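Zinc transport protein ZntB (Vibrio parahaemolyticus RIMD 2210633, PDB 3CK6) probably acts as a zinc–proton symporter of the CorA metal ion transporter family, mediating zinc uptake, with a funnel-shaped pentameric cytoplasmic domain. Local coordinates at residues G5-H10 with Y34-L39. The protein carries 1 engineered substitution. Sequence-based numbering, arbitrary orientation.
Sequences GFMIEH and YHCERL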
loop_
_atom_site.group_PDB
_atom_site.type_symbol
_atom_site.label_atom_id
_atom_site.label_comp_id
_atom_site.label_asym_id
_atom_site.label_seq_id
_atom_site.Cartn_x
_atom_site.Cartn_y
_atom_site.Cartn_z
ATOM N N GLY E 5 -17.599 11.806 -43.221
ATOM C CA GLY E 5 -18.565 11.375 -42.205
ATOM C C GLY E 5 -17.960 10.951 -40.878
ATOM O O GLY E 5 -16.751 10.742 -40.780
ATOM N N PHE E 6 -18.798 10.824 -39.849
ATOM C CA PHE E 6 -18.308 10.369 -38.535
ATOM C C PHE E 6 -17.949 8.881 -38.506
ATOM O O PHE E 6 -17.057 8.472 -37.768
ATOM C CB PHE E 6 -19.268 10.726 -37.378
ATOM C CG PHE E 6 -20.478 9.834 -37.281
ATOM C CD1 PHE E 6 -21.671 10.185 -37.907
ATOM C CD2 PHE E 6 -20.421 8.645 -36.549
ATOM C CE1 PHE E 6 -22.800 9.360 -37.826
ATOM C CE2 PHE E 6 -21.533 7.807 -36.462
ATOM C CZ PHE E 6 -22.731 8.171 -37.107
HETATM N N MSE E 7 -18.640 8.073 -39.302
HETATM C CA MSE E 7 -18.431 6.625 -39.224
HETATM C C MSE E 7 -17.314 6.190 -40.153
HETATM O O MSE E 7 -17.411 6.339 -41.369
HETATM C CB MSE E 7 -19.715 5.821 -39.471
HETATM C CG MSE E 7 -19.661 4.418 -38.776
HETATM SE SE MSE E 7 -21.176 3.381 -39.190
HETATM C CE MSE E 7 -22.545 4.429 -38.282
ATOM N N ILE E 8 -16.247 5.663 -39.561
ATOM C CA ILE E 8 -15.082 5.186 -40.315
ATOM C C ILE E 8 -15.367 3.832 -40.980
ATOM O O ILE E 8 -15.182 3.663 -42.193
ATOM C CB ILE E 8 -13.845 5.065 -39.390
ATOM C CG1 ILE E 8 -13.635 6.385 -38.633
ATOM C CG2 ILE E 8 -12.610 4.643 -40.175
ATOM C CD1 ILE E 8 -12.696 6.287 -37.457
ATOM N N GLU E 9 -15.795 2.873 -40.177
ATOM C CA GLU E 9 -16.075 1.534 -40.678
ATOM C C GLU E 9 -17.188 0.880 -39.889
ATOM O O GLU E 9 -17.424 1.214 -38.710
ATOM C CB GLU E 9 -14.808 0.679 -40.625
ATOM C CG GLU E 9 -14.635 -0.209 -41.821
ATOM C CD GLU E 9 -13.184 -0.504 -42.122
ATOM O OE1 GLU E 9 -12.674 -1.539 -41.656
ATOM O OE2 GLU E 9 -12.549 0.300 -42.825
ATOM N N HIS E 10 -17.859 -0.073 -40.537
ATOM C CA HIS E 10 -18.960 -0.802 -39.942
ATOM C C HIS E 10 -18.834 -2.254 -40.389
ATOM O O HIS E 10 -18.758 -2.536 -41.590
ATOM C CB HIS E 10 -20.282 -0.153 -40.383
ATOM C CG HIS E 10 -21.533 -0.897 -39.994
ATOM N ND1 HIS E 10 -22.742 -0.649 -40.608
ATOM C CD2 HIS E 10 -21.770 -1.870 -39.078
ATOM C CE1 HIS E 10 -23.676 -1.421 -40.074
ATOM N NE2 HIS E 10 -23.111 -2.178 -39.149
ATOM N N TYR E 34 -19.056 -0.619 -34.899
ATOM C CA TYR E 34 -19.061 0.704 -35.495
ATOM C C TYR E 34 -17.793 1.411 -35.007
ATOM O O TYR E 34 -17.629 1.643 -33.808
ATOM C CB TYR E 34 -20.302 1.484 -35.051
ATOM C CG TYR E 34 -21.598 0.741 -35.322
ATOM C CD1 TYR E 34 -22.298 0.937 -36.520
ATOM C CD2 TYR E 34 -22.096 -0.192 -34.412
ATOM C CE1 TYR E 34 -23.471 0.232 -36.798
ATOM C CE2 TYR E 34 -23.264 -0.904 -34.690
ATOM C CZ TYR E 34 -23.951 -0.672 -35.877
ATOM O OH TYR E 34 -25.103 -1.399 -36.148
ATOM N N HIS E 35 -16.889 1.734 -35.925
ATOM C CA HIS E 35 -15.687 2.483 -35.572
ATOM C C HIS E 35 -15.897 3.923 -36.032
ATOM O O HIS E 35 -16.207 4.144 -37.210
ATOM C CB HIS E 35 -14.470 1.876 -36.276
ATOM C CG HIS E 35 -13.167 2.413 -35.790
ATOM N ND1 HIS E 35 -12.828 2.436 -34.457
ATOM C CD2 HIS E 35 -12.102 2.912 -36.463
ATOM C CE1 HIS E 35 -11.617 2.950 -34.326
ATOM N NE2 HIS E 35 -11.154 3.244 -35.528
ATOM N N CYS E 36 -15.760 4.884 -35.112
ATOM C CA CYS E 36 -16.184 6.281 -35.354
ATOM C C CYS E 36 -15.150 7.358 -34.999
ATOM O O CYS E 36 -14.281 7.141 -34.158
ATOM C CB CYS E 36 -17.461 6.605 -34.582
ATOM S SG CYS E 36 -18.769 5.377 -34.808
ATOM N N GLU E 37 -15.291 8.513 -35.656
ATOM C CA GLU E 37 -14.540 9.725 -35.333
ATOM C C GLU E 37 -15.179 10.424 -34.127
ATOM O O GLU E 37 -16.308 10.891 -34.195
ATOM C CB GLU E 37 -14.491 10.677 -36.537
ATOM C CG GLU E 37 -13.803 10.108 -37.793
ATOM C CD GLU E 37 -12.276 10.162 -37.750
ATOM O OE1 GLU E 37 -11.702 10.216 -36.637
ATOM O OE2 GLU E 37 -11.647 10.150 -38.838
ATOM N N ARG E 38 -14.452 10.474 -33.020
ATOM C CA ARG E 38 -14.980 11.048 -31.793
ATOM C C ARG E 38 -15.259 12.556 -31.903
ATOM O O ARG E 38 -16.180 13.059 -31.253
ATOM C CB ARG E 38 -14.033 10.752 -30.626
ATOM C CG ARG E 38 -14.471 11.299 -29.277
ATOM C CD ARG E 38 -13.814 10.542 -28.126
ATOM N NE ARG E 38 -12.385 10.856 -28.026
ATOM C CZ ARG E 38 -11.406 9.982 -28.254
ATOM N NH1 ARG E 38 -10.147 10.387 -28.134
ATOM N NH2 ARG E 38 -11.680 8.714 -28.606
ATOM N N LEU E 39 -14.492 13.262 -32.735
ATOM C CA LEU E 39 -14.604 14.725 -32.841
ATOM C C LEU E 39 -15.542 15.238 -33.922
ATOM O O LEU E 39 -15.691 16.437 -34.102
ATOM C CB LEU E 39 -13.214 15.375 -33.001
ATOM C CG LEU E 39 -12.259 15.198 -31.817
ATOM C CD1 LEU E 39 -10.928 15.900 -32.081
ATOM C CD2 LEU E 39 -12.876 15.690 -30.504
#
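A classic beta bulge marks this antiparallel pairing of strands 7-12 and 32-37 in the mixed sheet of the cytoplasmic domain. Two residues, Ile8 and Glu9, stand opposite the single residue His35, whose carbonyl O accepts two hydrogen bonds. The bond from Ile8 N is short but bent (137° at the hydrogen). The bond from Glu9 N to His35 O is longer, 3.3 Å, and straighter. His35 N returns a bond to Glu9 O, and Glu37 N closes the far end on Phe6 O.

On the face toward helix 43-49, His10 and Tyr34 lie side by side and form an offset stack, with ring planes at 24°. Tyr34 CE1 sits over one face of the imidazole, 3.4 Å from His10 NE2. Polar atoms of both rings bond elsewhere: His10 ND1 to Thr22 O and Tyr34 OH to Gln29 N. Met7, a selenomethionine, has CG anti to the backbone N and an extended chi2, which set its SE in plane at the Tyr34 ring edge. The bend at chi3 only turns CE, which also lies near Tyr34 CD1. Cys36 SG meets the Phe6 ring edge-on. Trp46 touches Phe6, Met7 and Tyr34.

On the other face Ile8 runs alongside His35, and Glu37 crosses Ile8 nearly at a right angle. His35 ND1 bonds Ser109 OG, and Glu37 OE2 forms a salt bridge with Arg111. Ile8 CD1 ends 3.6 Å from His35 CD2.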